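Local atomic coordinates of Lin2722 protein (Listeria innocua, PDB entry 3DS8), a protein that is of unknown function but has an alpha/beta-hydrolase fold and is probably a hydrolase with a serine nucleophile. Residues Leu37-Asn42 with Glu85-Arg90; Gly51-Thr54 with Arg59-Ile62; Lys78-Ala83 with Leu106-Tyr111. One frame throughout, in Å; residues are numbered along the deposited sequence.

Interaction 1 (Leu37-Asn42 with Glu85-Arg90)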
loop_
_atom_site.group_PDB
_atom_site.type_symbol
_atom_site.label_atom_id
_atom_site.label_comp_id
_atom_site.label_asym_id
_atom_site.label_seq_id
_atom_site.Cartn_x
_atom_site.Cartn_y
_atom_site.Cartn_z
ATOM N N LEU A 37 -10.675 -2.054 -14.030
ATOM C CA LEU A 37 -10.085 -3.148 -14.784
ATOM C C LEU A 37 -9.591 -4.180 -13.742
ATOM O O LEU A 37 -9.189 -3.800 -12.642
ATOM C CB LEU A 37 -8.924 -2.557 -15.590
ATOM C CG LEU A 37 -8.079 -3.356 -16.522
ATOM C CD1 LEU A 37 -7.234 -2.423 -17.412
ATOM C CD2 LEU A 37 -7.262 -4.195 -15.688
ATOM N N THR A 38 -9.694 -5.477 -14.044
ATOM C CA THR A 38 -9.068 -6.501 -13.203
ATOM C C THR A 38 -7.842 -7.042 -13.928
ATOM O O THR A 38 -7.909 -7.338 -15.113
ATOM C CB THR A 38 -10.059 -7.623 -12.823
ATOM O OG1 THR A 38 -11.066 -7.074 -11.960
ATOM C CG2 THR A 38 -9.351 -8.804 -12.110
HETATM N N MSE A 39 -6.713 -7.141 -13.225
HETATM C CA MSE A 39 -5.497 -7.675 -13.813
HETATM C C MSE A 39 -4.968 -8.734 -12.899
HETATM O O MSE A 39 -4.936 -8.539 -11.702
HETATM C CB MSE A 39 -4.381 -6.650 -13.928
HETATM C CG MSE A 39 -4.530 -5.631 -14.968
HETATM SE SE MSE A 39 -2.782 -4.671 -15.112
HETATM C CE MSE A 39 -1.729 -5.960 -16.003
ATOM N N THR A 40 -4.487 -9.838 -13.459
ATOM C CA THR A 40 -3.880 -10.834 -12.617
ATOM C C THR A 40 -2.576 -11.318 -13.249
ATOM O O THR A 40 -2.399 -11.250 -14.475
ATOM C CB THR A 40 -4.861 -11.984 -12.418
ATOM O OG1 THR A 40 -5.265 -12.473 -13.685
ATOM C CG2 THR A 40 -6.158 -11.512 -11.672
ATOM N N VAL A 41 -1.669 -11.809 -12.420
ATOM C CA VAL A 41 -0.343 -12.259 -12.899
ATOM C C VAL A 41 -0.019 -13.583 -12.223
ATOM O O VAL A 41 -0.461 -13.867 -11.102
ATOM C CB VAL A 41 0.787 -11.182 -12.688
ATOM C CG1 VAL A 41 0.995 -10.851 -11.167
ATOM C CG2 VAL A 41 2.169 -11.634 -13.305
ATOM N N ASN A 42 0.715 -14.408 -12.960
ATOM C CA ASN A 42 1.144 -15.716 -12.527
ATOM C C ASN A 42 2.625 -15.787 -12.893
ATOM O O ASN A 42 2.990 -15.607 -14.063
ATOM C CB ASN A 42 0.343 -16.751 -13.300
ATOM C CG ASN A 42 0.620 -18.171 -12.901
ATOM O OD1 ASN A 42 1.634 -18.514 -12.273
ATOM N ND2 ASN A 42 -0.280 -19.037 -13.315
ATOM N N GLU A 85 4.522 -2.879 -16.682
ATOM C CA GLU A 85 5.092 -2.590 -18.017
ATOM C C GLU A 85 3.990 -2.774 -19.074
ATOM O O GLU A 85 3.857 -1.970 -19.992
ATOM C CB GLU A 85 6.307 -3.460 -18.350
ATOM C CG GLU A 85 7.508 -3.128 -17.528
ATOM C CD GLU A 85 8.650 -4.163 -17.669
ATOM O OE1 GLU A 85 8.377 -5.377 -17.820
ATOM O OE2 GLU A 85 9.824 -3.761 -17.579
ATOM N N ASP A 86 3.183 -3.817 -18.921
ATOM C CA ASP A 86 2.097 -4.067 -19.886
ATOM C C ASP A 86 0.994 -3.030 -19.754
ATOM O O ASP A 86 0.464 -2.558 -20.772
ATOM C CB ASP A 86 1.508 -5.461 -19.671
ATOM C CG ASP A 86 2.405 -6.556 -20.170
ATOM O OD1 ASP A 86 3.366 -6.265 -20.928
ATOM O OD2 ASP A 86 2.125 -7.729 -19.838
ATOM N N LEU A 87 0.638 -2.675 -18.521
ATOM C CA LEU A 87 -0.392 -1.638 -18.299
ATOM C C LEU A 87 -0.003 -0.321 -18.941
ATOM O O LEU A 87 -0.819 0.295 -19.635
ATOM C CB LEU A 87 -0.640 -1.423 -16.820
ATOM C CG LEU A 87 -1.816 -0.497 -16.463
ATOM C CD1 LEU A 87 -3.206 -1.036 -16.986
ATOM C CD2 LEU A 87 -1.868 -0.228 -14.972
ATOM N N LYS A 88 1.248 0.094 -18.726
ATOM C CA LYS A 88 1.730 1.372 -19.269
ATOM C C LYS A 88 1.805 1.277 -20.801
ATOM O O LYS A 88 1.469 2.238 -21.522
ATOM C CB LYS A 88 3.073 1.791 -18.676
ATOM C CG LYS A 88 3.511 3.230 -19.120
ATOM C CD LYS A 88 4.637 3.832 -18.299
ATOM C CE LYS A 88 4.955 5.259 -18.738
ATOM N NZ LYS A 88 5.804 5.195 -19.920
ATOM N N SER A 89 2.251 0.126 -21.302
ATOM C CA SER A 89 2.279 -0.078 -22.738
ATOM C C SER A 89 0.913 0.099 -23.363
ATOM O O SER A 89 0.795 0.762 -24.417
ATOM C CB SER A 89 2.831 -1.449 -23.093
ATOM O OG SER A 89 2.975 -1.538 -24.490
ATOM N N ARG A 90 -0.104 -0.501 -22.753
ATOM C CA ARG A 90 -1.495 -0.409 -23.235
ATOM C C ARG A 90 -2.097 0.989 -23.105
ATOM O O ARG A 90 -2.719 1.462 -24.057
ATOM C CB ARG A 90 -2.388 -1.430 -22.497
ATOM C CG ARG A 90 -3.848 -1.447 -22.930
ATOM C CD ARG A 90 -4.697 -2.511 -22.203
ATOM N NE ARG A 90 -5.965 -2.722 -22.924
ATOM C CZ ARG A 90 -7.076 -3.296 -22.445
ATOM N NH1 ARG A 90 -7.185 -3.717 -21.198
ATOM N NH2 ARG A 90 -8.105 -3.432 -23.270
#

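Interaction 2 (Gly51-Thr54 with Arg59-Ile62)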
loop_
_atom_site.group_PDB
_atom_site.type_symbol
_atom_site.label_atom_id
_atom_site.label_comp_id
_atom_site.label_asym_id
_atom_site.label_seq_id
_atom_site.Cartn_x
_atom_site.Cartn_y
_atom_site.Cartn_z
ATOM N N GLY A 51 -11.530 -6.257 -18.830
ATOM C CA GLY A 51 -12.111 -4.935 -18.911
ATOM C C GLY A 51 -11.285 -4.026 -19.811
ATOM O O GLY A 51 -10.214 -4.400 -20.277
ATOM N N LYS A 52 -11.777 -2.838 -20.050
ATOM C CA LYS A 52 -11.113 -1.877 -20.901
ATOM C C LYS A 52 -11.398 -0.520 -20.301
ATOM O O LYS A 52 -12.558 -0.212 -20.025
ATOM C CB LYS A 52 -11.706 -1.928 -22.312
ATOM C CG LYS A 52 -11.183 -0.843 -23.278
ATOM C CD LYS A 52 -9.768 -1.174 -23.676
ATOM C CE LYS A 52 -9.024 -0.059 -24.437
ATOM N NZ LYS A 52 -7.884 -0.633 -25.206
ATOM N N LEU A 53 -10.379 0.311 -20.159
ATOM C CA LEU A 53 -10.588 1.686 -19.687
ATOM C C LEU A 53 -10.790 2.586 -20.883
ATOM O O LEU A 53 -10.095 2.430 -21.910
ATOM C CB LEU A 53 -9.388 2.146 -18.850
ATOM C CG LEU A 53 -9.086 1.252 -17.661
ATOM C CD1 LEU A 53 -7.776 1.670 -16.971
ATOM C CD2 LEU A 53 -10.267 1.260 -16.675
ATOM N N THR A 54 -11.762 3.496 -20.783
ATOM C CA THR A 54 -12.105 4.416 -21.869
ATOM C C THR A 54 -11.397 5.736 -21.685
ATOM O O THR A 54 -10.736 5.981 -20.652
ATOM C CB THR A 54 -13.622 4.714 -21.953
ATOM O OG1 THR A 54 -14.016 5.608 -20.900
ATOM C CG2 THR A 54 -14.441 3.434 -21.865
ATOM N N ARG A 59 -10.060 8.403 -12.421
ATOM C CA ARG A 59 -9.377 7.656 -11.359
ATOM C C ARG A 59 -9.620 6.151 -11.487
ATOM O O ARG A 59 -10.059 5.481 -10.552
ATOM C CB ARG A 59 -9.818 8.196 -9.976
ATOM C CG ARG A 59 -9.528 9.680 -9.839
ATOM C CD ARG A 59 -8.050 9.883 -9.618
ATOM N NE ARG A 59 -7.654 9.634 -8.224
ATOM C CZ ARG A 59 -6.481 9.149 -7.821
ATOM N NH1 ARG A 59 -5.562 8.700 -8.682
ATOM N NH2 ARG A 59 -6.242 9.065 -6.525
ATOM N N PRO A 60 -9.284 5.594 -12.646
ATOM C CA PRO A 60 -9.666 4.204 -12.884
ATOM C C PRO A 60 -8.998 3.268 -11.885
ATOM O O PRO A 60 -7.832 3.431 -11.550
ATOM C CB PRO A 60 -9.206 3.946 -14.314
ATOM C CG PRO A 60 -8.119 4.928 -14.526
ATOM C CD PRO A 60 -8.538 6.154 -13.785
ATOM N N ILE A 61 -9.761 2.307 -11.400
ATOM C CA ILE A 61 -9.291 1.332 -10.439
ATOM C C ILE A 61 -8.745 0.073 -11.149
ATOM O O ILE A 61 -9.377 -0.506 -12.054
ATOM C CB ILE A 61 -10.411 0.996 -9.436
ATOM C CG1 ILE A 61 -10.709 2.237 -8.572
ATOM C CG2 ILE A 61 -10.039 -0.238 -8.551
ATOM C CD1 ILE A 61 -11.918 2.048 -7.692
ATOM N N ILE A 62 -7.557 -0.333 -10.738
ATOM C CA ILE A 62 -6.966 -1.591 -11.184
ATOM C C ILE A 62 -7.000 -2.597 -10.031
ATOM O O ILE A 62 -6.242 -2.507 -9.058
ATOM C CB ILE A 62 -5.525 -1.396 -11.693
ATOM C CG1 ILE A 62 -5.434 -0.206 -12.670
ATOM C CG2 ILE A 62 -4.958 -2.758 -12.256
ATOM C CD1 ILE A 62 -6.244 -0.271 -13.948
#

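Interaction 3 (Lys78-Ala83 with Leu106-Tyr111)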
loop_
_atom_site.group_PDB
_atom_site.type_symbol
_atom_site.label_atom_id
_atom_site.label_comp_id
_atom_site.label_asym_id
_atom_site.label_seq_id
_atom_site.Cartn_x
_atom_site.Cartn_y
_atom_site.Cartn_z
ATOM N N LYS A 78 8.346 -7.759 -8.080
ATOM C CA LYS A 78 8.904 -8.125 -9.400
ATOM C C LYS A 78 7.819 -8.487 -10.404
ATOM O O LYS A 78 7.866 -8.053 -11.550
ATOM C CB LYS A 78 9.868 -9.303 -9.263
ATOM C CG LYS A 78 11.116 -8.978 -8.483
ATOM C CD LYS A 78 12.053 -10.186 -8.453
ATOM C CE LYS A 78 12.954 -10.153 -7.244
ATOM N NZ LYS A 78 13.631 -8.811 -7.090
ATOM N N TRP A 79 6.821 -9.253 -9.966
ATOM C CA TRP A 79 5.709 -9.627 -10.845
ATOM C C TRP A 79 4.803 -8.430 -11.179
ATOM O O TRP A 79 4.325 -8.291 -12.319
ATOM C CB TRP A 79 4.901 -10.772 -10.250
ATOM C CG TRP A 79 5.710 -11.973 -9.995
ATOM C CD1 TRP A 79 6.845 -12.372 -10.653
ATOM C CD2 TRP A 79 5.452 -12.959 -9.000
ATOM N NE1 TRP A 79 7.335 -13.545 -10.087
ATOM C CE2 TRP A 79 6.489 -13.924 -9.076
ATOM C CE3 TRP A 79 4.462 -13.123 -8.046
ATOM C CZ2 TRP A 79 6.528 -15.045 -8.234
ATOM C CZ3 TRP A 79 4.516 -14.231 -7.194
ATOM C CH2 TRP A 79 5.512 -15.184 -7.317
ATOM N N LEU A 80 4.590 -7.569 -10.194
ATOM C CA LEU A 80 3.852 -6.325 -10.406
ATOM C C LEU A 80 4.535 -5.458 -11.464
ATOM O O LEU A 80 3.859 -4.937 -12.355
ATOM C CB LEU A 80 3.720 -5.568 -9.088
ATOM C CG LEU A 80 3.009 -4.214 -9.088
ATOM C CD1 LEU A 80 1.567 -4.410 -9.540
ATOM C CD2 LEU A 80 3.077 -3.611 -7.696
ATOM N N LYS A 81 5.857 -5.302 -11.374
ATOM C CA LYS A 81 6.618 -4.546 -12.387
ATOM C C LYS A 81 6.364 -5.064 -13.796
ATOM O O LYS A 81 6.122 -4.309 -14.714
ATOM C CB LYS A 81 8.135 -4.595 -12.092
ATOM C CG LYS A 81 9.112 -4.383 -13.295
ATOM C CD LYS A 81 9.425 -2.969 -13.458
ATOM C CE LYS A 81 10.642 -2.723 -14.368
ATOM N NZ LYS A 81 11.152 -3.802 -15.283
ATOM N N ILE A 82 6.396 -6.379 -13.961
ATOM C CA ILE A 82 6.185 -6.990 -15.271
ATOM C C ILE A 82 4.793 -6.621 -15.796
ATOM O O ILE A 82 4.631 -6.228 -16.954
ATOM C CB ILE A 82 6.376 -8.524 -15.214
ATOM C CG1 ILE A 82 7.858 -8.853 -14.910
ATOM C CG2 ILE A 82 5.913 -9.190 -16.511
ATOM C CD1 ILE A 82 8.106 -10.320 -14.512
ATOM N N ALA A 83 3.810 -6.717 -14.923
ATOM C CA ALA A 83 2.426 -6.373 -15.260
ATOM C C ALA A 83 2.239 -4.864 -15.498
ATOM O O ALA A 83 1.485 -4.448 -16.410
ATOM C CB ALA A 83 1.501 -6.868 -14.169
ATOM N N LEU A 106 3.513 -4.077 1.393
ATOM C CA LEU A 106 4.944 -4.359 1.299
ATOM C C LEU A 106 5.420 -4.441 -0.163
ATOM O O LEU A 106 6.456 -3.924 -0.507
ATOM C CB LEU A 106 5.333 -5.614 2.060
ATOM C CG LEU A 106 4.989 -5.676 3.555
ATOM C CD1 LEU A 106 5.364 -7.026 4.164
ATOM C CD2 LEU A 106 5.656 -4.481 4.233
ATOM N N ALA A 107 4.635 -5.096 -1.005
ATOM C CA ALA A 107 4.934 -5.164 -2.441
ATOM C C ALA A 107 5.012 -3.770 -3.066
ATOM O O ALA A 107 5.961 -3.455 -3.820
ATOM C CB ALA A 107 3.878 -6.049 -3.161
ATOM N N LEU A 108 4.084 -2.890 -2.703
ATOM C CA LEU A 108 4.156 -1.523 -3.179
ATOM C C LEU A 108 5.408 -0.787 -2.704
ATOM O O LEU A 108 5.874 0.113 -3.382
ATOM C CB LEU A 108 2.897 -0.754 -2.784
ATOM C CG LEU A 108 1.577 -1.126 -3.473
ATOM C CD1 LEU A 108 0.379 -0.451 -2.788
ATOM C CD2 LEU A 108 1.642 -0.787 -4.978
ATOM N N THR A 109 5.856 -1.077 -1.481
ATOM C CA THR A 109 7.020 -0.413 -0.907
ATOM C C THR A 109 8.314 -0.861 -1.630
ATOM O O THR A 109 9.150 -0.031 -2.029
ATOM C CB THR A 109 7.089 -0.682 0.594
ATOM O OG1 THR A 109 5.882 -0.201 1.203
ATOM C CG2 THR A 109 8.333 -0.008 1.252
ATOM N N TYR A 110 8.446 -2.143 -1.889
ATOM C CA TYR A 110 9.509 -2.598 -2.788
ATOM C C TYR A 110 9.405 -1.928 -4.161
ATOM O O TYR A 110 10.397 -1.506 -4.730
ATOM C CB TYR A 110 9.450 -4.122 -2.982
ATOM C CG TYR A 110 10.110 -4.883 -1.894
ATOM C CD1 TYR A 110 11.490 -4.929 -1.811
ATOM C CD2 TYR A 110 9.363 -5.574 -0.943
ATOM C CE1 TYR A 110 12.110 -5.645 -0.795
ATOM C CE2 TYR A 110 9.979 -6.300 0.069
ATOM C CZ TYR A 110 11.337 -6.320 0.144
ATOM O OH TYR A 110 12.014 -7.049 1.126
ATOM N N TYR A 111 8.194 -1.836 -4.716
ATOM C CA TYR A 111 8.019 -1.174 -6.044
ATOM C C TYR A 111 8.467 0.297 -5.997
ATOM O O TYR A 111 9.142 0.798 -6.881
ATOM C CB TYR A 111 6.546 -1.288 -6.433
ATOM C CG TYR A 111 6.182 -0.789 -7.821
ATOM C CD1 TYR A 111 6.090 -1.662 -8.899
ATOM C CD2 TYR A 111 5.892 0.565 -8.030
ATOM C CE1 TYR A 111 5.716 -1.171 -10.170
ATOM C CE2 TYR A 111 5.525 1.073 -9.280
ATOM C CZ TYR A 111 5.436 0.205 -10.336
ATOM O OH TYR A 111 5.037 0.733 -11.532
#

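Interaction 1 (Leu37-Asn42 with Glu85-Arg90)
A chi1 close to 180° (-179°) swings CG of Leu37 beside its carbonyl carbon, and Leu87 adopts the same first torsion, so both leucines send a methyl into the layer between sheet and helix, where Leu37 CD1 lies 4.3 Å from Leu87 CD1. Selenomethionine Met39 reaches the same methyl by another route: its chain bends at chi3 (74°), and SE stands 4.1 Å from Leu87 CD1. This is the helix-on-sheet packing of an alpha/beta-hydrolase fold. Strand 36-42, hydrogen-bonded through its backbone to strand 61-66, is covered by helix 73-91; the axis of helix segment 85-90 runs at 141° to that of strand 37-42, 11.4 Å away at closest approach.

Alternation along the strand selects the face. Leu37 and Met39 have their CB atoms directed at the helix segment, with which Thr38 and Thr40 make no contact, and Val41 meets Trp79 further back along the helix. Leu87 and Arg90, one turn apart, supply the helix side, and Leu87 meets both strand side chains. Neighbours enclose the cluster further: Met39 also packs on Ala83 and Met84, Leu37 on Tyr91 and Ile62, and Leu87 on Phe93.

At the border of the apolar patch the extended chain of Arg90 brings its guanidinium beside Leu37. That group is anchored by a hydrogen bond from NH1 to Gly51 O, while the same NH1 passes 4.0 Å from Leu37 CD1.

Interaction 2 (Gly51-Thr54 with Arg59-Ile62)
Leu53 and Pro60 meet at about a right angle, the forked end of the leucine straddling one corner of the pyrrolidine ring. Both prongs touch the same atom: Leu53 CD2 is 3.7 Å from Pro60 CB, and Leu53 CD1 is 3.8 Å from Pro60 CB. The CD1 prong extends the contact to a second residue, lying 3.9 Å from Ile62 CD1. Here the approach is oblique, and it depends on the isoleucine's own folding. The CB of Ile62 does not face the loop, but a chi2 of -61° turns CD1 back until it meets the leucine methyl.

Ile61, between them, has its CB directed away and packs instead on Leu26 and Met27 of helix 20-30. Pro60, just before strand 61-66, and Ile62 within it thus turn to one side and Ile61 to the other, so the alternation already begins ahead of the strand. The contact ties the connection between strands 46-50 and 61-66 onto the sheet of the alpha/beta-hydrolase fold, with the nearest CA atoms, those of Leu53 and Pro60, 7.3 Å apart.

Further neighbours enclose the leucine: its side chain also rests on Leu37 of the intervening strand and on Phe93.

The three touching residues are all buried and meet through carbon atoms alone. Shape and exclusion of water therefore account for the association of the side chains, whereas the backbone of Leu53 is fixed separately, by the hydrogen bond between its N and Tyr91 OH.

Interaction 3 (Lys78-Ala83 with Leu106-Tyr111)
Leu80 and Tyr111 form the centre of the contact, their side chains crossing at about a right angle. Leu80 CD2 is 3.8 Å from Tyr111 CD1, and Leu80 CG follows at 4.0 Å from the same ring carbon; the methyl approaches the ring obliquely. A second part of the ring is met by backbone rather than side chain: Lys81 CA lies at its edge, near the ring plane, 4.1 Å from Tyr111 CE1. Leu80 CD2 also reaches across to Leu108 CD2, at 4.2 Å, and so bridges two residues one helical turn apart.

The placement of Tyr111 follows from its first torsion: CG is anti to the backbone N (chi1 -174°), which carries the ring out from helix 103-114 toward helix 73-91. Its far end is tethered by a hydrogen bond between Tyr111 OH and Pro122 O, and the ring of Tyr115 meets that of Tyr111 edge-to-face. Beneath the leucines lies the sheet, where Leu80 touches Ile7 and Ile9, and Leu108 touches Ile9.

The two helices are neighbours on one face of an alpha/beta-hydrolase sheet, their segment axes 9.8 Å apart and crossing at -68°. Helix 103-114 begins within a probable nucleophile elbow, GxSxG at Gly100, Ser102 and Gly104, which the side chain of Leu108 contacts.

The polar ends are directed elsewhere: Lys81 NZ forms a salt bridge with Glu85 OE2, and the tyrosine hydroxyl binds a carbonyl. Between the two segments the contact is apolar, held by burial and van der Waals packing of aliphatic and aromatic carbons, with the phenol's hydrogen bond limiting how far the ring can shift.

Strands 36-42 and 61-66 are neighbours in one mixed sheet, and helix 73-91 serves both interaction 1 and interaction 3. Interactions 1 and 2 touch, their centres 11 Å apart, with Leu37 N 2.8 Å from Ile61 O in a probable hydrogen bond. Interactions 1 and 3, 12 Å apart between centres, meet through Val41 against Trp79. Interactions 2 and 3 do not touch, their nearest atoms being about 7 Å apart. Along the chain, interaction 2 falls between the segments of interaction 1, whose segments alternate with those of interaction 3. Packing thus continues from the sheet's edge region toward the helix behind the probable nucleophile.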